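Local coordinates for protein methylenetetrahydrofolate--tRNA-(uracil-5-)-methyltransferase TrmFO (Thermus thermophilus, PDB 3G5S) that catalyses the folate- and FAD-dependent methylation of uridine 54 in tRNA to 5-methyluridine, at residues A[169-175]-A[187-191]; A[198-203]-A[289-293]; A[238-244]-A[256-260]; A[301-305]-A[392-396]. One frame throughout, in Å; residues are numbered along the deposited sequence.

Interaction 1 (A[169-175]-A[187-191]); sequences IDLTKCF and LNCPM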
loop_
_atom_site.group_PDB
_atom_site.type_symbol
_atom_site.label_atom_id
_atom_site.label_comp_id
_atom_site.label_asym_id
_atom_site.label_seq_id
_atom_site.Cartn_x
_atom_site.Cartn_y
_atom_site.Cartn_z
ATOM N N ILE A 169 -2.812 -7.114 20.843
ATOM C CA ILE A 169 -3.507 -6.255 21.790
ATOM C C ILE A 169 -3.828 -7.006 23.083
ATOM O O ILE A 169 -4.279 -8.152 23.051
ATOM C CB ILE A 169 -4.825 -5.727 21.188
ATOM C CG1 ILE A 169 -4.560 -4.981 19.877
ATOM C CG2 ILE A 169 -5.549 -4.835 22.188
ATOM C CD1 ILE A 169 -5.826 -4.642 19.100
ATOM N N ASP A 170 -3.578 -6.357 24.215
ATOM C CA ASP A 170 -3.967 -6.892 25.513
ATOM C C ASP A 170 -5.408 -6.487 25.782
ATOM O O ASP A 170 -5.681 -5.367 26.222
ATOM C CB ASP A 170 -3.031 -6.366 26.601
ATOM C CG ASP A 170 -3.455 -6.769 28.000
ATOM O OD1 ASP A 170 -4.418 -7.550 28.157
ATOM O OD2 ASP A 170 -2.809 -6.293 28.958
ATOM N N LEU A 171 -6.329 -7.403 25.504
ATOM C CA LEU A 171 -7.753 -7.096 25.565
ATOM C C LEU A 171 -8.258 -6.823 26.982
ATOM O O LEU A 171 -9.348 -6.285 27.159
ATOM C CB LEU A 171 -8.570 -8.206 24.903
ATOM C CG LEU A 171 -8.284 -8.424 23.415
ATOM C CD1 LEU A 171 -8.969 -9.686 22.920
ATOM C CD2 LEU A 171 -8.712 -7.216 22.590
ATOM N N THR A 172 -7.469 -7.176 27.990
ATOM C CA THR A 172 -7.894 -6.921 29.364
ATOM C C THR A 172 -7.854 -5.430 29.696
ATOM O O THR A 172 -8.329 -5.012 30.751
ATOM C CB THR A 172 -7.041 -7.687 30.401
ATOM O OG1 THR A 172 -5.726 -7.119 30.461
ATOM C CG2 THR A 172 -6.952 -9.173 30.056
ATOM N N LYS A 173 -7.284 -4.632 28.799
ATOM C CA LYS A 173 -7.175 -3.197 29.022
ATOM C C LYS A 173 -8.030 -2.400 28.039
ATOM O O LYS A 173 -7.883 -1.180 27.913
ATOM C CB LYS A 173 -5.712 -2.757 28.953
ATOM C CG LYS A 173 -4.874 -3.319 30.096
ATOM C CD LYS A 173 -3.405 -2.954 29.967
ATOM C CE LYS A 173 -2.584 -3.602 31.072
ATOM N NZ LYS A 173 -3.033 -3.178 32.429
ATOM N N CYS A 174 -8.928 -3.093 27.352
ATOM C CA CYS A 174 -9.834 -2.446 26.410
ATOM C C CYS A 174 -11.274 -2.873 26.627
ATOM O O CYS A 174 -11.546 -3.856 27.305
ATOM C CB CYS A 174 -9.479 -2.801 24.968
ATOM S SG CYS A 174 -7.748 -2.912 24.559
ATOM N N PHE A 175 -12.197 -2.134 26.022
ATOM C CA PHE A 175 -13.589 -2.558 25.966
ATOM C C PHE A 175 -14.182 -2.270 24.592
ATOM O O PHE A 175 -13.870 -1.247 23.979
ATOM C CB PHE A 175 -14.423 -1.948 27.104
ATOM C CG PHE A 175 -14.507 -0.441 27.086
ATOM C CD1 PHE A 175 -13.534 0.339 27.700
ATOM C CD2 PHE A 175 -15.588 0.193 26.497
ATOM C CE1 PHE A 175 -13.632 1.722 27.705
ATOM C CE2 PHE A 175 -15.690 1.567 26.498
ATOM C CZ PHE A 175 -14.709 2.336 27.101
ATOM N N LEU A 187 -12.800 -0.909 19.407
ATOM C CA LEU A 187 -12.087 -1.232 20.632
ATOM C C LEU A 187 -11.647 0.077 21.266
ATOM O O LEU A 187 -11.099 0.948 20.597
ATOM C CB LEU A 187 -10.877 -2.117 20.343
ATOM C CG LEU A 187 -11.108 -3.625 20.408
ATOM C CD1 LEU A 187 -9.870 -4.373 19.945
ATOM C CD2 LEU A 187 -11.482 -4.032 21.828
ATOM N N ASN A 188 -11.900 0.217 22.560
ATOM C CA ASN A 188 -11.584 1.447 23.267
ATOM C C ASN A 188 -10.542 1.178 24.335
ATOM O O ASN A 188 -10.715 0.279 25.148
ATOM C CB ASN A 188 -12.850 2.014 23.904
ATOM C CG ASN A 188 -13.929 2.288 22.884
ATOM O OD1 ASN A 188 -13.895 3.307 22.199
ATOM N ND2 ASN A 188 -14.882 1.369 22.758
ATOM N N CYS A 189 -9.465 1.953 24.320
ATOM C CA CYS A 189 -8.388 1.832 25.295
ATOM C C CYS A 189 -8.460 3.029 26.232
ATOM O O CYS A 189 -7.968 4.107 25.890
ATOM C CB CYS A 189 -7.034 1.834 24.585
ATOM S SG CYS A 189 -6.823 0.551 23.334
ATOM N N PRO A 190 -9.095 2.861 27.405
ATOM C CA PRO A 190 -9.232 4.005 28.308
ATOM C C PRO A 190 -7.935 4.365 29.028
ATOM O O PRO A 190 -7.103 3.498 29.327
ATOM C CB PRO A 190 -10.293 3.540 29.306
ATOM C CG PRO A 190 -10.197 2.054 29.308
ATOM C CD PRO A 190 -9.784 1.659 27.914
HETATM N N MSE A 191 -7.808 5.650 29.334
HETATM C CA MSE A 191 -6.610 6.233 29.899
HETATM C C MSE A 191 -7.002 7.136 31.056
HETATM O O MSE A 191 -8.046 7.793 31.003
HETATM C CB MSE A 191 -5.942 7.083 28.834
HETATM C CG MSE A 191 -4.469 7.167 28.968
HETATM SE SE MSE A 191 -3.782 7.889 27.340
HETATM C CE MSE A 191 -4.414 6.586 26.128
HETATM O O HOH W 1 -7.148 0.633 29.825
#
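F175 lies with one face of its ring over N188 CB, a CH-pi contact of 3.8 Å from N188 CB to the F175 ring centroid and 14° off the normal, while the ring and the N188 amide are turned 32° apart. The CG of F175 sits between its backbone N and carbonyl carbon (chi1 62°), which folds the ring back over strand 187-191. P190 CG comes in at the ring edge, 3.8 Å from F175 CE1. F175 O is gripped twice by one residue: N188 N at 2.8 Å and N188 ND2 at 3.1 Å reach F175 O from opposite faces of the carbonyl plane. The amide is pinned further by A177 O on ND2 and by Q261 on OD1. A serine in place of F175 would probably leave the N188 methylene and the edge-on proline ring without their apolar cover. Beyond the pair, C174 SG touches C189 SG at 3.8 Å, too far apart for a disulfide, and I169 CD1 meets L187 CD1 tip to tip at 4.1 Å. One water bridges K173 O and P190 O. F175 and N188 form a hydrogen-bonded antiparallel pair, with F175 N also donating to N188 O, where short strand 175-176 forms one edge of the six-stranded antiparallel sheet.

Interaction 2 (A[198-203]-A[289-293]); sequences RFHQAL and LIQMI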
loop_
_atom_site.group_PDB
_atom_site.type_symbol
_atom_site.label_atom_id
_atom_site.label_comp_id
_atom_site.label_asym_id
_atom_site.label_seq_id
_atom_site.Cartn_x
_atom_site.Cartn_y
_atom_site.Cartn_z
ATOM N N ARG A 198 1.276 11.988 30.235
ATOM C CA ARG A 198 2.533 11.386 29.766
ATOM C C ARG A 198 2.538 11.277 28.241
ATOM O O ARG A 198 3.520 11.623 27.585
ATOM C CB ARG A 198 2.756 9.997 30.398
ATOM C CG ARG A 198 4.034 9.259 29.928
ATOM C CD ARG A 198 4.033 7.761 30.298
ATOM N NE ARG A 198 5.243 7.067 29.838
ATOM C CZ ARG A 198 5.304 5.769 29.549
ATOM N NH1 ARG A 198 4.222 5.008 29.663
ATOM N NH2 ARG A 198 6.440 5.230 29.130
ATOM N N PHE A 199 1.429 10.796 27.689
ATOM C CA PHE A 199 1.292 10.584 26.256
ATOM C C PHE A 199 1.356 11.913 25.498
ATOM O O PHE A 199 2.086 12.057 24.513
ATOM C CB PHE A 199 -0.028 9.862 25.989
ATOM C CG PHE A 199 -0.226 9.456 24.561
ATOM C CD1 PHE A 199 0.494 8.410 24.011
ATOM C CD2 PHE A 199 -1.160 10.098 23.776
ATOM C CE1 PHE A 199 0.297 8.028 22.699
ATOM C CE2 PHE A 199 -1.359 9.719 22.464
ATOM C CZ PHE A 199 -0.630 8.679 21.926
ATOM N N HIS A 200 0.596 12.893 25.975
ATOM C CA HIS A 200 0.581 14.209 25.357
ATOM C C HIS A 200 1.972 14.843 25.374
ATOM O O HIS A 200 2.415 15.398 24.373
ATOM C CB HIS A 200 -0.433 15.119 26.050
ATOM C CG HIS A 200 -0.414 16.527 25.551
ATOM N ND1 HIS A 200 0.142 17.566 26.266
ATOM C CD2 HIS A 200 -0.871 17.067 24.395
ATOM C CE1 HIS A 200 0.023 18.685 25.573
ATOM N NE2 HIS A 200 -0.587 18.410 24.435
ATOM N N GLN A 201 2.663 14.756 26.507
ATOM C CA GLN A 201 4.019 15.284 26.598
ATOM C C GLN A 201 4.961 14.593 25.613
ATOM O O GLN A 201 5.791 15.237 24.972
ATOM C CB GLN A 201 4.556 15.142 28.026
ATOM C CG GLN A 201 3.999 16.156 29.004
ATOM C CD GLN A 201 4.332 17.581 28.606
ATOM O OE1 GLN A 201 5.469 17.888 28.246
ATOM N NE2 GLN A 201 3.338 18.458 28.661
ATOM N N ALA A 202 4.838 13.277 25.492
ATOM C CA ALA A 202 5.685 12.533 24.569
ATOM C C ALA A 202 5.440 12.957 23.119
ATOM O O ALA A 202 6.370 13.007 22.314
ATOM C CB ALA A 202 5.466 11.044 24.735
ATOM N N LEU A 203 4.189 13.262 22.785
ATOM C CA LEU A 203 3.854 13.719 21.439
ATOM C C LEU A 203 4.517 15.051 21.112
ATOM O O LEU A 203 4.918 15.290 19.973
ATOM C CB LEU A 203 2.341 13.855 21.276
ATOM C CG LEU A 203 1.570 12.576 20.961
ATOM C CD1 LEU A 203 0.076 12.844 21.035
ATOM C CD2 LEU A 203 1.955 12.033 19.585
ATOM N N LEU A 289 5.468 5.683 21.069
ATOM C CA LEU A 289 4.255 6.353 21.520
ATOM C C LEU A 289 3.085 5.380 21.639
ATOM O O LEU A 289 2.363 5.375 22.637
ATOM C CB LEU A 289 3.907 7.497 20.569
ATOM C CG LEU A 289 4.573 8.848 20.851
ATOM C CD1 LEU A 289 3.745 9.630 21.854
ATOM C CD2 LEU A 289 6.000 8.681 21.366
ATOM N N ILE A 290 2.903 4.548 20.619
ATOM C CA ILE A 290 1.800 3.599 20.620
ATOM C C ILE A 290 1.873 2.681 21.835
ATOM O O ILE A 290 0.858 2.355 22.445
ATOM C CB ILE A 290 1.763 2.767 19.313
ATOM C CG1 ILE A 290 1.301 3.636 18.141
ATOM C CG2 ILE A 290 0.859 1.554 19.473
ATOM C CD1 ILE A 290 1.648 3.065 16.790
ATOM N N GLN A 291 3.080 2.284 22.211
ATOM C CA GLN A 291 3.205 1.328 23.296
ATOM C C GLN A 291 3.004 1.956 24.681
ATOM O O GLN A 291 3.050 1.261 25.691
ATOM C CB GLN A 291 4.497 0.519 23.154
ATOM C CG GLN A 291 4.471 -0.357 21.886
ATOM C CD GLN A 291 5.624 -1.337 21.796
ATOM O OE1 GLN A 291 6.687 -1.116 22.378
ATOM N NE2 GLN A 291 5.422 -2.425 21.055
HETATM N N MSE A 292 2.743 3.265 24.712
HETATM C CA MSE A 292 2.320 3.953 25.930
HETATM C C MSE A 292 0.810 3.877 26.149
HETATM O O MSE A 292 0.317 4.272 27.198
HETATM C CB MSE A 292 2.731 5.423 25.892
HETATM C CG MSE A 292 4.222 5.653 25.841
HETATM SE SE MSE A 292 4.634 7.544 25.838
HETATM C CE MSE A 292 6.574 7.395 25.755
ATOM N N ILE A 293 0.073 3.397 25.153
ATOM C CA ILE A 293 -1.382 3.336 25.241
ATOM C C ILE A 293 -1.788 2.039 25.926
ATOM O O ILE A 293 -1.348 0.971 25.516
ATOM C CB ILE A 293 -2.013 3.399 23.838
ATOM C CG1 ILE A 293 -1.643 4.719 23.153
ATOM C CG2 ILE A 293 -3.525 3.203 23.915
ATOM C CD1 ILE A 293 -1.925 4.733 21.657
#
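M292, a selenomethionine, is the residue this contact buries most, and it runs straight out beyond CG to lie against helix 193-205. Its SE rests on A202 CB at 3.8 Å, and its CG sits over one face of the R198 guanidinium, 3.9 Å from R198 CZ; the two long side chains cross at about a right angle. R198 itself is exposed, and its extended chain lays the guanidinium against M292 CG. M292 lies in the type I turn I290 to I293 that leaves the C-terminal end of helix 283-290; the contact is thus a helix packed against another helix's end. F199 and L289 come next, equally covered. With chi1 at -174° the F199 ring swings away from its own backbone N and presents an edge to L289 O, 3.4 Å from F199 CE1. I293 CG1 lies 3.9 Å from the same F199 CE1. On the same helix as F199, A202 CB and L203 CD2 both close on L289 CD1, at 3.6 and 3.8 Å. That methyl also meets F199 CE1, so L289 is held by three residues spanning about one helical turn. M242 and F277 also pack on the F199 ring, while I293 leans on C189 and M191 of strand 187-191.

Interaction 3 (A[238-244]-A[256-260]); sequences LFGPMKP and PFAVV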
loop_
_atom_site.group_PDB
_atom_site.type_symbol
_atom_site.label_atom_id
_atom_site.label_comp_id
_atom_site.label_asym_id
_atom_site.label_seq_id
_atom_site.Cartn_x
_atom_site.Cartn_y
_atom_site.Cartn_z
ATOM N N LEU A 238 -8.256 15.838 23.548
ATOM C CA LEU A 238 -9.411 15.472 24.365
ATOM C C LEU A 238 -10.726 15.889 23.711
ATOM O O LEU A 238 -11.762 15.257 23.924
ATOM C CB LEU A 238 -9.299 16.073 25.770
ATOM C CG LEU A 238 -8.071 15.651 26.579
ATOM C CD1 LEU A 238 -8.000 16.437 27.880
ATOM C CD2 LEU A 238 -8.077 14.150 26.840
ATOM N N PHE A 239 -10.682 16.955 22.920
ATOM C CA PHE A 239 -11.841 17.351 22.131
ATOM C C PHE A 239 -11.957 16.494 20.881
ATOM O O PHE A 239 -13.047 16.359 20.330
ATOM C CB PHE A 239 -11.721 18.806 21.678
ATOM C CG PHE A 239 -12.096 19.819 22.727
ATOM C CD1 PHE A 239 -13.385 19.873 23.234
ATOM C CD2 PHE A 239 -11.170 20.742 23.181
ATOM C CE1 PHE A 239 -13.743 20.811 24.176
ATOM C CE2 PHE A 239 -11.525 21.694 24.132
ATOM C CZ PHE A 239 -12.813 21.722 24.630
ATOM N N GLY A 240 -10.825 15.933 20.443
ATOM C CA GLY A 240 -10.710 15.239 19.172
ATOM C C GLY A 240 -10.681 13.725 19.296
ATOM O O GLY A 240 -11.600 13.133 19.846
ATOM N N PRO A 241 -9.615 13.084 18.796
ATOM C CA PRO A 241 -9.668 11.630 18.617
ATOM C C PRO A 241 -9.627 10.857 19.921
ATOM O O PRO A 241 -9.929 9.672 19.899
ATOM C CB PRO A 241 -8.418 11.342 17.782
ATOM C CG PRO A 241 -7.490 12.459 18.127
ATOM C CD PRO A 241 -8.383 13.657 18.230
HETATM N N MSE A 242 -9.273 11.506 21.026
HETATM C CA MSE A 242 -9.200 10.821 22.308
HETATM C C MSE A 242 -10.414 11.110 23.189
HETATM O O MSE A 242 -10.442 10.730 24.361
HETATM C CB MSE A 242 -7.881 11.142 23.023
HETATM C CG MSE A 242 -6.650 10.739 22.208
HETATM SE SE MSE A 242 -4.955 11.009 23.093
HETATM C CE MSE A 242 -5.106 9.615 24.431
ATOM N N LYS A 243 -11.433 11.749 22.624
ATOM C CA LYS A 243 -12.632 12.070 23.402
ATOM C C LYS A 243 -13.365 10.815 23.880
ATOM O O LYS A 243 -13.447 9.830 23.155
ATOM C CB LYS A 243 -13.570 12.957 22.586
ATOM C CG LYS A 243 -14.235 12.260 21.420
ATOM C CD LYS A 243 -14.951 13.281 20.545
ATOM C CE LYS A 243 -15.604 12.627 19.347
ATOM N NZ LYS A 243 -16.273 13.623 18.473
ATOM N N PRO A 244 -13.901 10.849 25.109
ATOM C CA PRO A 244 -14.592 9.687 25.672
ATOM C C PRO A 244 -16.110 9.762 25.537
ATOM O O PRO A 244 -16.819 8.952 26.137
ATOM C CB PRO A 244 -14.202 9.774 27.145
ATOM C CG PRO A 244 -14.206 11.257 27.409
ATOM C CD PRO A 244 -13.667 11.885 26.134
ATOM N N PRO A 256 -14.702 7.279 30.652
ATOM C CA PRO A 256 -13.252 7.338 30.863
ATOM C C PRO A 256 -12.739 8.766 30.696
ATOM O O PRO A 256 -13.421 9.616 30.115
ATOM C CB PRO A 256 -12.692 6.423 29.769
ATOM C CG PRO A 256 -13.762 6.335 28.750
ATOM C CD PRO A 256 -15.071 6.541 29.433
ATOM N N PHE A 257 -11.558 9.036 31.230
ATOM C CA PHE A 257 -10.970 10.355 31.046
ATOM C C PHE A 257 -10.661 10.604 29.566
ATOM O O PHE A 257 -11.003 11.644 29.010
ATOM C CB PHE A 257 -9.704 10.528 31.881
ATOM C CG PHE A 257 -9.060 11.866 31.698
ATOM C CD1 PHE A 257 -9.489 12.963 32.433
ATOM C CD2 PHE A 257 -8.064 12.046 30.753
ATOM C CE1 PHE A 257 -8.911 14.206 32.249
ATOM C CE2 PHE A 257 -7.486 13.284 30.563
ATOM C CZ PHE A 257 -7.911 14.367 31.310
ATOM N N ALA A 258 -10.005 9.639 28.935
ATOM C CA ALA A 258 -9.674 9.713 27.520
ATOM C C ALA A 258 -9.591 8.289 26.996
ATOM O O ALA A 258 -9.461 7.343 27.780
ATOM C CB ALA A 258 -8.357 10.429 27.331
ATOM N N VAL A 259 -9.702 8.131 25.680
ATOM C CA VAL A 259 -9.541 6.828 25.058
ATOM C C VAL A 259 -8.744 6.948 23.779
ATOM O O VAL A 259 -8.658 8.013 23.180
ATOM C CB VAL A 259 -10.892 6.168 24.693
ATOM C CG1 VAL A 259 -11.792 6.064 25.912
ATOM C CG2 VAL A 259 -11.570 6.919 23.559
ATOM N N VAL A 260 -8.132 5.844 23.385
ATOM C CA VAL A 260 -7.736 5.646 22.003
ATOM C C VAL A 260 -8.659 4.569 21.448
ATOM O O VAL A 260 -8.821 3.501 22.051
ATOM C CB VAL A 260 -6.268 5.217 21.883
ATOM C CG1 VAL A 260 -5.934 4.833 20.448
ATOM C CG2 VAL A 260 -5.355 6.332 22.379
#
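The F257 ring is met at a slant by both methyls of L238: CD2 approaches F257 CE2 at 3.9 Å, while CD1 sits by CZ. F257 CG is anti to its backbone N (chi1 179°), which carries the ring back to the leucine although the side chain starts off away from it. L238 CD2 also touches A258 CB at 3.8 Å, and Y196 of helix 193-205 lies against both L238 and F257. The P244 ring packs its CB on P256 CG at 3.8 Å, and the same ring is set against the carbonyl oxygens of P256 and F257. Between these two clusters the backbones meet. V259 N donates to M242 O at 3.0 Å, 166° at the hydrogen, and V259 O receives a CA-H contact from M242 CA at 3.0 Å. The selenomethionine chain bends at chi3, bringing M242 CE to V260 CG2 at 3.9 Å. V259 CG2 touches K243 O, which accepts a bond from R179. A258 and V260 pair with strand 187-191, so the turn G240 to K243 lies along the other edge of strand 258-264 at its start. With P244 lacking an N-H to offer, the fit rests on apolar packing and CH-to-carbonyl contacts around one hydrogen bond.

Interaction 4 (A[301-305]-A[392-396]); sequences IVRYG and PMYAN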
loop_
_atom_site.group_PDB
_atom_site.type_symbol
_atom_site.label_atom_id
_atom_site.label_comp_id
_atom_site.label_asym_id
_atom_site.label_seq_id
_atom_site.Cartn_x
_atom_site.Cartn_y
_atom_site.Cartn_z
ATOM N N ILE A 301 3.046 -3.248 15.281
ATOM C CA ILE A 301 2.572 -2.314 14.274
ATOM C C ILE A 301 2.898 -2.879 12.908
ATOM O O ILE A 301 4.067 -3.096 12.591
ATOM C CB ILE A 301 3.225 -0.931 14.440
ATOM C CG1 ILE A 301 2.815 -0.314 15.779
ATOM C CG2 ILE A 301 2.849 -0.018 13.281
ATOM C CD1 ILE A 301 3.927 0.431 16.473
ATOM N N VAL A 302 1.864 -3.126 12.108
ATOM C CA VAL A 302 2.059 -3.701 10.785
ATOM C C VAL A 302 2.035 -2.660 9.667
ATOM O O VAL A 302 2.528 -2.930 8.578
ATOM C CB VAL A 302 1.052 -4.835 10.492
ATOM C CG1 VAL A 302 1.277 -6.004 11.436
ATOM C CG2 VAL A 302 -0.378 -4.334 10.588
ATOM N N ARG A 303 1.478 -1.479 9.926
ATOM C CA ARG A 303 1.493 -0.414 8.933
ATOM C C ARG A 303 1.592 0.901 9.689
ATOM O O ARG A 303 0.721 1.212 10.494
ATOM C CB ARG A 303 0.223 -0.458 8.075
ATOM C CG ARG A 303 0.246 0.469 6.872
ATOM C CD ARG A 303 -0.210 1.914 7.189
ATOM N NE ARG A 303 -0.580 2.557 5.934
ATOM C CZ ARG A 303 0.203 3.345 5.200
ATOM N NH1 ARG A 303 1.412 3.701 5.625
ATOM N NH2 ARG A 303 -0.250 3.806 4.036
ATOM N N TYR A 304 2.670 1.646 9.469
ATOM C CA TYR A 304 2.879 2.902 10.181
ATOM C C TYR A 304 2.086 4.054 9.562
ATOM O O TYR A 304 1.792 4.055 8.368
ATOM C CB TYR A 304 4.367 3.238 10.235
ATOM C CG TYR A 304 5.110 2.422 11.265
ATOM C CD1 TYR A 304 5.148 2.833 12.590
ATOM C CD2 TYR A 304 5.753 1.233 10.930
ATOM C CE1 TYR A 304 5.803 2.106 13.549
ATOM C CE2 TYR A 304 6.421 0.492 11.891
ATOM C CZ TYR A 304 6.439 0.935 13.198
ATOM O OH TYR A 304 7.095 0.222 14.166
ATOM N N GLY A 305 1.736 5.042 10.378
ATOM C CA GLY A 305 1.015 6.201 9.878
ATOM C C GLY A 305 1.883 7.092 9.014
ATOM O O GLY A 305 3.102 7.168 9.213
ATOM N N PRO A 392 -3.962 3.832 1.792
ATOM C CA PRO A 392 -3.120 2.876 1.058
ATOM C C PRO A 392 -2.443 1.838 1.943
ATOM O O PRO A 392 -2.266 2.038 3.147
ATOM C CB PRO A 392 -2.058 3.763 0.403
ATOM C CG PRO A 392 -2.677 5.165 0.388
ATOM C CD PRO A 392 -3.475 5.216 1.659
HETATM N N MSE A 393 -2.037 0.739 1.319
HETATM C CA MSE A 393 -1.450 -0.392 2.024
HETATM C C MSE A 393 -0.114 -0.804 1.414
HETATM O O MSE A 393 0.035 -0.845 0.190
HETATM C CB MSE A 393 -2.427 -1.566 1.989
HETATM C CG MSE A 393 -1.977 -2.794 2.771
HETATM SE SE MSE A 393 -1.485 -2.391 4.616
HETATM C CE MSE A 393 -3.087 -1.437 5.135
ATOM N N TYR A 394 0.844 -1.115 2.285
ATOM C CA TYR A 394 2.090 -1.743 1.867
ATOM C C TYR A 394 2.187 -3.166 2.405
ATOM O O TYR A 394 1.387 -3.573 3.252
ATOM C CB TYR A 394 3.310 -0.892 2.215
ATOM C CG TYR A 394 3.576 -0.583 3.675
ATOM C CD1 TYR A 394 3.418 0.704 4.170
ATOM C CD2 TYR A 394 4.075 -1.551 4.536
ATOM C CE1 TYR A 394 3.718 1.011 5.490
ATOM C CE2 TYR A 394 4.373 -1.255 5.867
ATOM C CZ TYR A 394 4.194 0.028 6.334
ATOM O OH TYR A 394 4.489 0.359 7.642
ATOM N N ALA A 395 3.150 -3.933 1.898
ATOM C CA ALA A 395 3.283 -5.335 2.285
ATOM C C ALA A 395 3.615 -5.473 3.770
ATOM O O ALA A 395 4.509 -4.803 4.274
ATOM C CB ALA A 395 4.360 -5.996 1.460
ATOM N N ASN A 396 2.902 -6.363 4.445
ATOM C CA ASN A 396 3.136 -6.637 5.857
ATOM C C ASN A 396 2.520 -7.987 6.203
ATOM O O ASN A 396 1.658 -8.491 5.475
ATOM C CB ASN A 396 2.569 -5.522 6.748
ATOM C CG ASN A 396 1.060 -5.449 6.695
ATOM O OD1 ASN A 396 0.485 -4.716 5.872
ATOM N ND2 ASN A 396 0.403 -6.223 7.539
HETATM O O HOH W 2 -3.482 2.219 5.804
#
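V302 and R303 form a classic beta bulge opposite I163, on an outermost strand of the six-stranded antiparallel sheet, and here the sheet meets the loop 392-396 that lies between helices 374-384 and 409-429. The contact is buried, and the side chain of P392 is about 6 Å from the bound glutathione. R303 does most of the work. Its CG, set opposite the backbone N (chi1 -171°), lies over the face of the Y394 ring, 4.2 Å from R303 CG to the ring centroid in a CH-pi contact. A bend at chi2 then steers the guanidinium toward P392 O, and it stands steeply to the Y394 ring, with the planes 72° apart. R303 NH2 donates to P392 O at 2.8 Å from above the carbonyl plane; R303 NE adds a weak bond to the same oxygen, and a water links NE and P392 O as well. R303 NH1 turns back to its own neighbour, Y304 O, at 2.8 Å. The Y394 hydroxyl reaches past R303 and accepts from Y304 N, 2.9 Å from Y304 N to Y394 OH and 167° at the hydrogen. That oxygen also sits at the edge of the Y304 ring, while N396 CB closes on V302 O at 3.2 Å. A serine in place of R303 would probably leave P392 O and Y304 O without their guanidinium donors and one side of the Y394 ring less covered. One positive group thus ties two backbone carbonyls together, one from each segment, and its charge is probably stabilised by the carbonyl dipoles and the water.

How the interactions relate
Interactions 1, 2 and 3 cluster on one side of the molecule, each about 26 to 29 Å from the centre of the chain to their own centres and only partly buried, whereas interaction 4 is buried and about 7 Å from that centre. Interactions 1 and 3 share neighbouring strands: C189 and M191 pair with V260 and A258. Interaction 2 packs onto both, I293 reaching C189 and V260, and F199 reaching M242. Interaction 4 holds outermost strand 301-303, across the sheet from strand 175-176 of interaction 1, and touches interaction 2 through I301 on I290. Chemistry varies accordingly: strand pairing and an amide grip in interaction 1, no hydrogen bonds across interaction 2, one in interaction 3, and a buried arginine network in interaction 4.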